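Local structure of gene 2 protein (Enterobacteria phage Sf6, 5C12) at residues Trp88-Ala93 with Asp99-Asp104; Lys61-Arg66 with Ile94-Asp99; Met80-Gly85 with Ala110-Gln115; Thr128-Ser133 with Ala253-Met258; Pro53-Pro58 with Ile245-Leu250. The protein serves as the large subunit of a viral DNA-packaging terminase; the nuclease domain described here binds divalent metal ions and cleaves DNA. The protein carries 1 engineered substitution. All blocks are in the same frame, centred on the assembly; numbering follows the deposited sequence. Where two conformers were deposited one is given.

Interaction 1 of 5, residues Trp88-Ala93 with Asp99-Asp104; sequences WATSLA and DHYLWD. With MG (magnesium ion), chain B.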
# COMPACT_ATOMS: atom_id res chain seq x y z
N TRP A 88 0.39 2.93 17.95
CA TRP A 88 0.20 1.55 17.54
C TRP A 88 1.01 1.21 16.29
O TRP A 88 1.74 0.20 16.25
CB TRP A 88 -1.29 1.32 17.34
CG TRP A 88 -1.65 0.06 16.54
CD1 TRP A 88 -1.61 -1.23 16.99
CD2 TRP A 88 -2.15 0.02 15.21
NE1 TRP A 88 -2.03 -2.08 15.98
CE2 TRP A 88 -2.38 -1.34 14.90
CE3 TRP A 88 -2.42 0.98 14.24
CZ2 TRP A 88 -2.86 -1.74 13.66
CZ3 TRP A 88 -2.89 0.58 13.02
CH2 TRP A 88 -3.09 -0.78 12.73
N ALA A 89 0.90 2.04 15.26
CA ALA A 89 1.53 1.75 13.98
C ALA A 89 3.04 1.86 14.04
O ALA A 89 3.75 1.06 13.45
CB ALA A 89 0.99 2.67 12.93
N THR A 90 3.53 2.87 14.75
CA THR A 90 4.98 3.02 14.86
C THR A 90 5.57 1.90 15.70
O THR A 90 6.67 1.43 15.43
CB THR A 90 5.40 4.41 15.42
OG1 THR A 90 4.78 4.67 16.69
CG2 THR A 90 5.03 5.51 14.42
N SER A 91 4.85 1.46 16.73
CA SER A 91 5.30 0.31 17.51
C SER A 91 5.35 -0.94 16.64
O SER A 91 6.28 -1.73 16.74
CB SER A 91 4.42 0.11 18.72
OG SER A 91 4.71 1.11 19.68
N LEU A 92 4.36 -1.14 15.78
CA LEU A 92 4.43 -2.26 14.82
C LEU A 92 5.63 -2.14 13.89
O LEU A 92 6.31 -3.13 13.62
CB LEU A 92 3.13 -2.40 14.00
CG LEU A 92 1.94 -3.00 14.76
CD1 LEU A 92 0.72 -2.92 13.85
CD2 LEU A 92 2.22 -4.42 15.20
N ALA A 93 5.92 -0.94 13.41
CA ALA A 93 7.05 -0.73 12.54
C ALA A 93 8.35 -1.12 13.25
O ALA A 93 9.25 -1.75 12.67
CB ALA A 93 7.10 0.72 12.06
N ASP A 99 12.82 -0.38 8.00
CA ASP A 99 13.82 0.60 7.60
C ASP A 99 13.14 1.91 7.24
O ASP A 99 13.72 2.98 7.41
CB ASP A 99 14.60 0.07 6.39
CG ASP A 99 15.37 -1.19 6.72
OD1 ASP A 99 16.26 -1.14 7.58
OD2 ASP A 99 15.07 -2.25 6.14
N HIS A 100 11.92 1.84 6.74
CA HIS A 100 11.17 2.99 6.27
C HIS A 100 9.73 2.86 6.71
O HIS A 100 9.12 1.81 6.56
CB HIS A 100 11.22 3.06 4.74
CG HIS A 100 12.61 3.03 4.19
ND1 HIS A 100 13.46 4.11 4.27
CD2 HIS A 100 13.29 2.05 3.55
CE1 HIS A 100 14.61 3.79 3.69
NE2 HIS A 100 14.53 2.55 3.24
N TYR A 101 9.16 3.96 7.19
CA TYR A 101 7.77 4.03 7.60
C TYR A 101 7.13 5.20 6.88
O TYR A 101 7.72 6.29 6.84
CB TYR A 101 7.70 4.29 9.08
CG TYR A 101 6.36 4.59 9.66
CD1 TYR A 101 5.94 5.88 9.85
CD2 TYR A 101 5.52 3.56 10.10
CE1 TYR A 101 4.73 6.17 10.42
CE2 TYR A 101 4.30 3.84 10.67
CZ TYR A 101 3.91 5.15 10.83
OH TYR A 101 2.72 5.48 11.43
N LEU A 102 5.95 4.97 6.33
CA LEU A 102 5.14 6.01 5.72
C LEU A 102 3.80 6.10 6.40
O LEU A 102 3.32 5.12 6.98
CB LEU A 102 4.94 5.77 4.23
CG LEU A 102 6.21 5.59 3.39
CD1 LEU A 102 6.55 4.11 3.29
CD2 LEU A 102 6.04 6.18 2.00
N TRP A 103 3.16 7.27 6.34
CA TRP A 103 1.79 7.37 6.78
C TRP A 103 1.06 8.40 5.96
O TRP A 103 1.68 9.31 5.40
CB TRP A 103 1.71 7.71 8.28
CG TRP A 103 1.84 9.17 8.59
CD1 TRP A 103 0.82 10.04 8.85
CD2 TRP A 103 3.05 9.93 8.68
NE1 TRP A 103 1.32 11.30 9.08
CE2 TRP A 103 2.68 11.26 8.98
CE3 TRP A 103 4.40 9.63 8.52
CZ2 TRP A 103 3.62 12.27 9.14
CZ3 TRP A 103 5.33 10.64 8.65
CH2 TRP A 103 4.94 11.94 8.97
N ASP A 104 -0.26 8.26 5.88
CA ASP A 104 -1.09 9.17 5.11
C ASP A 104 -1.25 10.48 5.87
O ASP A 104 -1.84 10.53 6.94
CB ASP A 104 -2.45 8.53 4.83
CG ASP A 104 -3.40 9.44 4.10
OD1 ASP A 104 -2.99 10.50 3.58
OD2 ASP A 104 -4.60 9.11 4.05
MG MG B . -6.11 7.79 4.33
O HOH W 1 -5.49 6.82 2.80
O HOH W 2 -7.46 7.03 5.00
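In the RNase H-like core of this nuclease domain, the phenol of Y101 on strand 100-104 packs against A89, T90 and A93 on one side of helix 82-95. Segment 88-93 of the helix and strand 100-104 run nearly antiparallel (159°), with their axes 9.7 Å apart at closest; the gap is filled by the Y101 ring, without a hydrogen bond across it. Y101 leaves the strand with CG anti to the backbone nitrogen (chi1 172°), which carries the ring out to the helix. T90 CG2 then sits over one ring face, 4.2 Å from the centroid of the Y101 ring, a CH-pi contact. Threonine suits this place because its two branches do different work: the methyl meets the ring, while OG1 turns back and hydrogen-bonds A86 O in the preceding turn. A93 CB approaches the ring obliquely, 3.8 Å from Y101 CD2, and A89 CB meets the hydroxyl, 3.6 Å from Y101 OH. Their small methyls let the large ring come close to the helix backbone. F120 meets the Y101 ring edge-to-face, and A89 also touches H51 and Y63 on neighbouring strands. At the far end of the same strand, D104 OD2 binds a magnesium ion at 2.0 Å, with two waters on the metal, and D104 OD1 accepts a hydrogen bond from D106 N. A helix packed on the sheet through the ring of a strand residue, with a metal-binding aspartate at the strand end, is consistent with the RNase H-like nuclease fold.

Interaction 2 of 5, residues Lys61-Arg66 with Ile94-Asp99; sequences KGYASR and IEDGAD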
# COMPACT_ATOMS: atom_id res chain seq x y z
N LYS A 61 -8.23 1.80 11.53
CA LYS A 61 -6.97 2.20 10.94
C LYS A 61 -6.25 1.03 10.28
O LYS A 61 -6.55 -0.13 10.56
CB LYS A 61 -6.08 2.81 12.00
CG LYS A 61 -6.71 4.06 12.64
CD LYS A 61 -6.09 4.46 13.94
CE LYS A 61 -6.64 5.79 14.38
NZ LYS A 61 -8.12 5.78 14.51
N GLY A 62 -5.27 1.33 9.45
CA GLY A 62 -4.56 0.29 8.73
C GLY A 62 -3.06 0.35 8.90
O GLY A 62 -2.49 1.44 9.09
N TYR A 63 -2.44 -0.81 8.85
CA TYR A 63 -0.99 -0.96 8.82
C TYR A 63 -0.62 -2.09 7.89
O TYR A 63 -1.29 -3.11 7.84
CB TYR A 63 -0.47 -1.24 10.21
CG TYR A 63 1.00 -1.58 10.30
CD1 TYR A 63 1.45 -2.87 10.08
CD2 TYR A 63 1.94 -0.62 10.59
CE1 TYR A 63 2.78 -3.18 10.16
CE2 TYR A 63 3.26 -0.93 10.68
CZ TYR A 63 3.69 -2.19 10.46
OH TYR A 63 5.04 -2.48 10.59
N ALA A 64 0.47 -1.91 7.18
CA ALA A 64 1.00 -2.96 6.31
C ALA A 64 2.50 -2.93 6.37
O ALA A 64 3.09 -1.86 6.54
CB ALA A 64 0.52 -2.77 4.89
N SER A 65 3.14 -4.09 6.24
CA SER A 65 4.59 -4.12 6.16
C SER A 65 5.04 -5.20 5.20
O SER A 65 4.42 -6.26 5.12
CB SER A 65 5.19 -4.38 7.54
OG SER A 65 6.60 -4.29 7.50
N ARG A 66 6.12 -4.92 4.49
CA ARG A 66 6.74 -5.92 3.63
C ARG A 66 8.24 -5.93 3.81
O ARG A 66 8.85 -4.90 4.17
CB ARG A 66 6.40 -5.61 2.18
CG ARG A 66 6.99 -4.33 1.61
CD ARG A 66 6.48 -4.03 0.22
NE ARG A 66 6.94 -2.74 -0.30
CZ ARG A 66 7.98 -2.55 -1.10
NH1 ARG A 66 8.74 -3.56 -1.51
NH2 ARG A 66 8.25 -1.33 -1.53
N ILE A 94 8.48 -0.73 14.51
CA ILE A 94 9.62 -1.14 15.29
C ILE A 94 9.68 -2.67 15.43
O ILE A 94 10.74 -3.27 15.22
CB ILE A 94 9.59 -0.44 16.65
CG1 ILE A 94 9.85 1.05 16.44
CG2 ILE A 94 10.63 -1.05 17.61
CD1 ILE A 94 9.45 1.87 17.63
N GLU A 95 8.55 -3.29 15.77
CA GLU A 95 8.49 -4.74 15.93
C GLU A 95 8.88 -5.47 14.64
O GLU A 95 9.52 -6.53 14.67
CB GLU A 95 7.08 -5.13 16.38
CG GLU A 95 6.89 -6.60 16.67
CD GLU A 95 5.51 -6.92 17.23
OE1 GLU A 95 4.70 -5.99 17.42
OE2 GLU A 95 5.24 -8.11 17.50
N ASP A 96 8.52 -4.87 13.50
CA ASP A 96 8.76 -5.46 12.20
C ASP A 96 10.15 -5.17 11.65
O ASP A 96 10.50 -5.65 10.57
CB ASP A 96 7.71 -4.97 11.19
CG ASP A 96 6.36 -5.63 11.39
OD1 ASP A 96 6.33 -6.73 11.97
OD2 ASP A 96 5.33 -5.03 11.00
N GLY A 97 10.94 -4.39 12.37
CA GLY A 97 12.29 -4.06 11.93
C GLY A 97 12.29 -3.18 10.69
O GLY A 97 13.15 -3.32 9.81
N ALA A 98 11.31 -2.28 10.60
CA ALA A 98 11.21 -1.40 9.46
C ALA A 98 12.45 -0.55 9.26
O ALA A 98 13.03 -0.05 10.22
CB ALA A 98 9.98 -0.50 9.57
N ASP A 99 12.82 -0.38 8.00
CA ASP A 99 13.82 0.60 7.60
C ASP A 99 13.14 1.91 7.24
O ASP A 99 13.72 2.98 7.41
CB ASP A 99 14.60 0.07 6.39
CG ASP A 99 15.37 -1.19 6.72
OD1 ASP A 99 16.26 -1.14 7.58
OD2 ASP A 99 15.07 -2.25 6.14
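A chi1 of 173° swings the Y63 ring out from strand 61-67 and along toward the end of helix 82-95, while D96, with chi1 at -75°, turns its carboxylate back to meet it from the opposite direction. The phenol donates to the acid: Y63 OH lies 2.6 Å from D96 OD2, a short bond that reaches the anti side of the oxygen somewhat out of the carboxylate plane. OD2 lies near the plane of the Y63 ring, at its edge, and the ring and carboxylate planes are 39° apart. The same oxygen also rests against S65, with S65 CB 3.5 Å from D96 OD2. Tyrosine is apt here because its rigid ring carries a hydroxyl to a buried acid. That acid is well satisfied, since D96 OD1 forms a salt bridge with R73, and the arginine would probably help to keep the carboxylate charged. S49 OG hydrogen-bonds both Y63 OH and S65 OG, linking the two side chains to the next strand. The chain leaves the helix just beyond D96 in a Schellman motif, in which G97 takes a positive phi easily adopted by a residue without a side chain, and G97 N bonds I94 O at 3.1 Å. Around the pair, W88 and L92 of helix 82-95 pack on Y63, and R73 comes from strand 70-77. A64 points to the other side of the sheet, where it meets C257 and L254, so the contact lies between helix 82-95 and three central strands.

Interaction 3 of 5, residues Met80-Gly85 with Ala110-Gln115; sequences MDINEG and AGLRRQ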
# COMPACT_ATOMS: atom_id res chain seq x y z
N MET A 80 -9.20 3.46 18.47
CA MET A 80 -8.12 4.36 18.83
C MET A 80 -8.33 5.76 18.28
O MET A 80 -8.84 5.92 17.18
CB MET A 80 -6.82 3.79 18.29
CG MET A 80 -6.41 2.55 19.07
SD MET A 80 -4.76 2.03 18.70
CE MET A 80 -5.11 1.75 17.04
N ASP A 81 -7.94 6.77 19.05
CA ASP A 81 -7.84 8.10 18.50
C ASP A 81 -6.58 8.21 17.63
O ASP A 81 -5.81 7.26 17.47
CB ASP A 81 -7.92 9.19 19.59
CG ASP A 81 -6.69 9.26 20.49
OD1 ASP A 81 -5.56 8.97 20.07
OD2 ASP A 81 -6.86 9.70 21.65
N ILE A 82 -6.41 9.36 16.99
CA ILE A 82 -5.36 9.49 16.01
C ILE A 82 -3.97 9.28 16.61
O ILE A 82 -3.10 8.70 15.96
CB ILE A 82 -5.44 10.86 15.28
CG1 ILE A 82 -4.43 10.94 14.15
CG2 ILE A 82 -5.20 11.99 16.22
CD1 ILE A 82 -5.00 10.53 12.84
N ASN A 83 -3.76 9.75 17.83
CA ASN A 83 -2.46 9.60 18.46
C ASN A 83 -2.19 8.18 18.94
O ASN A 83 -1.09 7.66 18.77
CB ASN A 83 -2.28 10.62 19.58
CG ASN A 83 -2.49 12.04 19.09
OD1 ASN A 83 -3.48 12.68 19.43
ND2 ASN A 83 -1.58 12.51 18.23
N GLU A 84 -3.21 7.53 19.50
CA GLU A 84 -3.09 6.12 19.86
C GLU A 84 -2.81 5.29 18.61
O GLU A 84 -1.99 4.37 18.61
CB GLU A 84 -4.38 5.64 20.53
CG GLU A 84 -4.62 6.27 21.89
CD GLU A 84 -5.98 5.96 22.46
OE1 GLU A 84 -6.95 5.82 21.68
OE2 GLU A 84 -6.09 5.85 23.69
N GLY A 85 -3.47 5.64 17.52
CA GLY A 85 -3.24 4.95 16.27
C GLY A 85 -1.79 5.06 15.78
O GLY A 85 -1.18 4.09 15.33
N ALA A 110 -2.18 14.75 9.01
CA ALA A 110 -1.22 15.77 8.60
C ALA A 110 -0.32 16.28 9.72
O ALA A 110 0.75 16.84 9.46
CB ALA A 110 -1.95 16.94 7.96
N GLY A 111 -0.72 16.10 10.97
CA GLY A 111 0.04 16.64 12.09
C GLY A 111 0.87 15.63 12.86
O GLY A 111 1.40 15.97 13.93
N LEU A 112 1.00 14.41 12.34
CA LEU A 112 1.62 13.32 13.08
C LEU A 112 3.15 13.22 12.99
O LEU A 112 3.74 12.31 13.58
CB LEU A 112 1.04 11.98 12.61
CG LEU A 112 -0.43 11.78 12.99
CD1 LEU A 112 -0.96 10.49 12.37
CD2 LEU A 112 -0.58 11.75 14.49
N ARG A 113 3.83 14.14 12.33
CA ARG A 113 5.26 13.94 12.14
C ARG A 113 6.03 14.01 13.46
O ARG A 113 6.91 13.19 13.68
CB ARG A 113 5.90 14.89 11.12
CG ARG A 113 7.36 14.50 10.91
CD ARG A 113 8.13 15.27 9.84
NE ARG A 113 9.43 14.61 9.65
CZ ARG A 113 9.62 13.54 8.89
NH1 ARG A 113 8.64 13.05 8.18
NH2 ARG A 113 10.82 12.98 8.81
N ARG A 114 5.72 14.96 14.34
CA ARG A 114 6.46 15.04 15.59
C ARG A 114 6.33 13.75 16.40
O ARG A 114 7.33 13.20 16.87
CB ARG A 114 5.98 16.24 16.42
CG ARG A 114 6.56 16.28 17.79
CD ARG A 114 5.94 17.41 18.64
NE ARG A 114 5.56 16.81 19.91
CZ ARG A 114 4.33 16.74 20.38
NH1 ARG A 114 3.31 17.31 19.74
NH2 ARG A 114 4.11 16.17 21.55
N GLN A 115 5.12 13.23 16.54
CA GLN A 115 4.91 12.02 17.31
C GLN A 115 5.62 10.86 16.66
O GLN A 115 6.19 10.00 17.32
CB GLN A 115 3.42 11.72 17.45
CG GLN A 115 3.15 10.43 18.20
CD GLN A 115 1.68 10.12 18.30
OE1 GLN A 115 0.82 10.90 17.88
NE2 GLN A 115 1.37 8.97 18.90
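N83 and Q115 join their two helices through a pair of hydrogen bonds. Q115 NE2 donates to the backbone N83 O at 2.8 Å, and N83 ND2 donates to Q115 OE1 at 2.9 Å, the latter nearly straight at 168°. Both ends of the glutamine amide are therefore used, which fixes its rotation, although the two amide planes stay 33° apart. The fully extended chain of Q115 (chi1 177°) gives it the length to reach across. Beside this polar pair is an apolar one, in which I82 CG1 meets L112 CD1 at 3.9 Å; L112 CD2 also lies 3.9 Å from N83 ND2. N83 is placed by the start of helix 82-95, where D81 and E84 form a capping box: E84 N donates to D81 OD1 at 2.8 Å, and D81 N donates to E84 OE1 at 3.0 Å. Short polar side chains such as aspartate suit an N-cap, since they can accept from amides that lack a partner in the helix. Further out, L112 packs on W103 of strand 100-104 and on A86, I82 touches P53 and V108, and K61 NZ bonds M80 O just before the cap.

Interaction 4 of 5, residues Thr128-Ser133 with Ala253-Met258; sequences TMFKGS and ALMMCM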
# COMPACT_ATOMS: atom_id res chain seq x y z
N THR A 128 8.26 9.09 6.45
CA THR A 128 7.87 9.85 5.26
C THR A 128 6.37 10.07 5.25
O THR A 128 5.60 9.10 5.41
CB THR A 128 8.30 9.10 3.99
OG1 THR A 128 9.72 9.01 3.98
CG2 THR A 128 7.80 9.82 2.75
N MET A 129 5.95 11.32 5.08
CA MET A 129 4.53 11.61 5.00
C MET A 129 4.12 11.37 3.56
O MET A 129 4.71 11.93 2.64
CB MET A 129 4.21 13.05 5.41
CG MET A 129 2.75 13.41 5.09
SD MET A 129 2.29 15.09 5.57
CE MET A 129 2.40 14.77 7.25
N PHE A 130 3.11 10.55 3.37
CA PHE A 130 2.56 10.27 2.05
C PHE A 130 1.34 11.11 1.83
O PHE A 130 0.45 11.15 2.68
CB PHE A 130 2.20 8.79 1.98
CG PHE A 130 1.67 8.33 0.64
CD1 PHE A 130 0.35 8.50 0.30
CD2 PHE A 130 2.53 7.72 -0.26
CE1 PHE A 130 -0.12 8.04 -0.92
CE2 PHE A 130 2.07 7.28 -1.49
CZ PHE A 130 0.76 7.48 -1.81
N LYS A 131 1.30 11.82 0.70
CA LYS A 131 0.14 12.61 0.31
C LYS A 131 -0.28 12.19 -1.09
O LYS A 131 0.34 12.57 -2.09
CB LYS A 131 0.46 14.10 0.34
CG LYS A 131 0.75 14.66 1.76
CD LYS A 131 1.23 16.10 1.74
CE LYS A 131 0.22 17.04 1.10
NZ LYS A 131 -1.04 17.11 1.89
N GLY A 132 -1.35 11.41 -1.13
CA GLY A 132 -1.82 10.77 -2.34
C GLY A 132 -2.24 11.76 -3.41
O GLY A 132 -2.26 11.41 -4.59
N SER A 133 -2.59 12.97 -3.00
CA SER A 133 -3.06 14.00 -3.91
C SER A 133 -1.93 14.71 -4.64
O SER A 133 -2.18 15.44 -5.59
CB SER A 133 -3.90 15.03 -3.17
OG SER A 133 -3.14 15.67 -2.17
N ALA A 253 -2.90 1.28 3.22
CA ALA A 253 -1.66 1.03 3.94
C ALA A 253 -0.69 0.22 3.07
O ALA A 253 0.49 0.54 2.92
CB ALA A 253 -1.95 0.32 5.25
N LEU A 254 -1.22 -0.81 2.40
CA LEU A 254 -0.39 -1.63 1.53
C LEU A 254 0.12 -0.81 0.34
O LEU A 254 1.28 -0.90 -0.04
CB LEU A 254 -1.15 -2.89 1.10
CG LEU A 254 -0.37 -3.77 0.13
CD1 LEU A 254 0.88 -4.33 0.76
CD2 LEU A 254 -1.27 -4.87 -0.40
N MET A 255 -0.77 -0.02 -0.24
CA MET A 255 -0.43 0.83 -1.37
C MET A 255 0.72 1.76 -1.01
O MET A 255 1.69 1.94 -1.80
CB MET A 255 -1.67 1.62 -1.80
CG MET A 255 -1.37 2.68 -2.88
SD MET A 255 -0.83 4.28 -2.26
CE MET A 255 -2.36 4.82 -1.57
N MET A 256 0.65 2.40 0.15
CA MET A 256 1.70 3.34 0.53
C MET A 256 3.06 2.67 0.68
O MET A 256 4.09 3.27 0.41
CB MET A 256 1.30 4.13 1.78
CG MET A 256 0.15 5.07 1.51
SD MET A 256 -0.31 6.10 2.93
CE MET A 256 -1.13 4.88 3.95
N CYS A 257 3.05 1.43 1.13
CA CYS A 257 4.25 0.61 1.22
C CYS A 257 4.98 0.38 -0.09
O CYS A 257 6.12 -0.06 -0.09
CB CYS A 257 3.89 -0.78 1.73
SG CYS A 257 3.72 -0.77 3.45
N MET A 258 4.30 0.61 -1.21
CA MET A 258 4.90 0.45 -2.51
C MET A 258 5.93 1.50 -2.79
O MET A 258 6.76 1.32 -3.65
CB MET A 258 3.84 0.50 -3.63
CG MET A 258 2.77 -0.57 -3.50
SD MET A 258 3.43 -2.24 -3.80
CE MET A 258 3.66 -2.85 -2.15
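Aromatic contacts dominate, all made by F130 at the end of strand 126-130 with M255 and M256 of helix 249-256. The first is CH-pi: M256 CG sits over the middle of one ring face, 3.7 Å from the centroid of the F130 ring and only 13° off its normal. The second kind is Met-aromatic. M256 SD lies obliquely at 4.2 Å from the F130 centroid, while M255 SD stands at 4.5 Å from the same point, again oblique and nearest to F130 CZ. The M255 chain, bent at its second and third torsions, brings its sulfur back to the ring although the side chain sets out in another direction. Methionine suits a site of this sort because its flexible, polarisable thioether can mould itself to a flat ring. Helix 249-256 packs across a face of the RNase H-like sheet and reaches an outermost strand, 126-130, through F130; M256 extends on to A50, D52 and D104, so its side chain borders the metal-binding aspartates. Ordinary apolar packing continues outward, where F172 of helix 168-189 touches both F130 and M255, and Y173 meets M255. Polar links lie at the margin: K131 NZ makes a salt bridge with D106, and S133 OG hydrogen-bonds the same carboxylate.

Interaction 5 of 5, residues Pro53-Pro58 with Ile245-Leu250; sequences PSDTGP and IPSPNL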
# COMPACT_ATOMS: atom_id res chain seq x y z
N PRO A 53 -4.17 6.34 8.95
CA PRO A 53 -4.74 6.74 10.23
C PRO A 53 -6.27 6.89 10.24
O PRO A 53 -6.85 7.40 11.20
CB PRO A 53 -4.07 8.08 10.48
CG PRO A 53 -3.88 8.63 9.15
CD PRO A 53 -3.53 7.47 8.25
N SER A 54 -6.88 6.45 9.14
CA SER A 54 -8.33 6.49 8.93
C SER A 54 -8.66 7.84 8.33
O SER A 54 -7.83 8.73 8.34
CB SER A 54 -9.16 6.22 10.20
OG SER A 54 -9.25 7.36 11.05
N ASP A 55 -9.84 7.93 7.72
CA ASP A 55 -10.46 9.21 7.41
C ASP A 55 -11.33 9.45 8.63
O ASP A 55 -12.02 8.53 9.07
CB ASP A 55 -11.34 9.13 6.16
CG ASP A 55 -10.79 8.21 5.09
OD1 ASP A 55 -9.59 8.32 4.72
OD2 ASP A 55 -11.56 7.36 4.59
N THR A 56 -11.33 10.65 9.17
CA THR A 56 -11.87 10.86 10.51
C THR A 56 -10.88 10.23 11.48
O THR A 56 -10.16 9.29 11.13
CB THR A 56 -13.27 10.22 10.72
OG1 THR A 56 -13.15 8.83 11.04
CG2 THR A 56 -14.16 10.43 9.49
N GLY A 57 -10.82 10.75 12.70
CA GLY A 57 -9.78 10.37 13.63
C GLY A 57 -9.94 9.04 14.36
O GLY A 57 -8.92 8.39 14.66
N PRO A 58 -11.18 8.65 14.68
CA PRO A 58 -11.37 7.54 15.63
C PRO A 58 -11.73 6.20 15.00
O PRO A 58 -11.80 5.21 15.74
CB PRO A 58 -12.54 8.03 16.46
CG PRO A 58 -13.40 8.76 15.47
CD PRO A 58 -12.44 9.39 14.47
N ILE A 245 -19.21 1.79 0.11
CA ILE A 245 -18.12 0.94 0.61
C ILE A 245 -17.29 1.72 1.63
O ILE A 245 -16.96 2.88 1.42
CB ILE A 245 -17.25 0.33 -0.52
CG1 ILE A 245 -15.80 0.79 -0.45
CG2 ILE A 245 -17.83 0.64 -1.90
CD1 ILE A 245 -14.83 -0.34 -0.29
N PRO A 246 -16.97 1.06 2.75
CA PRO A 246 -16.21 1.70 3.83
C PRO A 246 -14.79 2.01 3.39
O PRO A 246 -14.29 1.47 2.40
CB PRO A 246 -16.23 0.66 4.96
CG PRO A 246 -16.57 -0.62 4.31
CD PRO A 246 -17.38 -0.31 3.10
N SER A 247 -14.13 2.88 4.15
CA SER A 247 -12.79 3.33 3.79
C SER A 247 -11.84 2.13 3.78
O SER A 247 -11.82 1.34 4.73
CB SER A 247 -12.32 4.38 4.78
OG SER A 247 -11.22 5.10 4.24
N PRO A 248 -11.07 1.99 2.69
CA PRO A 248 -10.22 0.81 2.53
C PRO A 248 -8.84 1.02 3.14
O PRO A 248 -7.84 1.12 2.43
CB PRO A 248 -10.15 0.66 1.01
CG PRO A 248 -10.15 2.08 0.51
CD PRO A 248 -11.10 2.80 1.46
N ASN A 249 -8.80 1.08 4.47
CA ASN A 249 -7.56 1.46 5.14
C ASN A 249 -6.45 0.44 5.05
O ASN A 249 -5.27 0.80 5.05
CB ASN A 249 -7.80 1.76 6.60
CG ASN A 249 -9.06 2.54 6.83
OD1 ASN A 249 -9.08 3.74 6.65
ND2 ASN A 249 -10.14 1.86 7.24
N LEU A 250 -6.80 -0.85 4.98
CA LEU A 250 -5.77 -1.88 4.83
C LEU A 250 -5.16 -1.79 3.42
O LEU A 250 -3.93 -1.86 3.26
CB LEU A 250 -6.34 -3.28 5.05
CG LEU A 250 -7.04 -3.55 6.36
CD1 LEU A 250 -7.65 -4.94 6.30
CD2 LEU A 250 -6.05 -3.43 7.50
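D55 OD2 accepts a hydrogen bond from S247 OG, the one polar bond between loop 53-58 and the lead-in to helix 249-256. The modelled separation of S247 OG and D55 OD2 is 2.3 Å, very short, so the geometry of the bond is doubtful. S247 OG lies anti to the backbone nitrogen (chi1 -163°), which points it across at the carboxylate. A serine fits because its short side chain brings a donor close to the acid. The second touch is a van der Waals one: N249 OD1 lies 3.7 Å from S54 CA, with the amide turned to the loop by a chi1 of -42°. Backbone shape prepares these positions. P248 is the centre of an inverse gamma turn and the N-cap of the helix, where its ring restricts the chain and the weak N249 N to S247 O bond of 3.0 Å closes the turn. On the loop side, S54 N donates to D52 OD1, tying the loop to a metal ligand, while the engineered A236 of helix 236-243 touches D55 and S247. D55 and N249 are both metal-binding residues seen in structures of this protein, and the D55 side chain lies about 4 Å from a magnesium ion here without binding it. The chemistry thus implies a loop acid poised beside the metal site: D55 coordinates magnesium in another structure of this protein but not here, consistent with a site whose ligands can change.

Overall arrangement
Interactions 1, 2 and 4 are buried, whereas 3 and 5 are only partly so and lie nearer the rim. Helix 82-95 serves interactions 1, 2 and 3 along its length, from the capped start in 3 to the Schellman end in 2; helix 249-256 serves 4 and 5 and lies on the other side of the sheet. The chemistry follows the place: 1 and 4 are apolar and aromatic, 2 sets a buried hydrogen bond within a charged network, 3 mixes amide bonds with leucine and isoleucine, and 5 is polar beside the metals. D104 of interaction 1 binds a magnesium ion, D55 of interaction 5 lies near it, and M256 of interaction 4 borders D104.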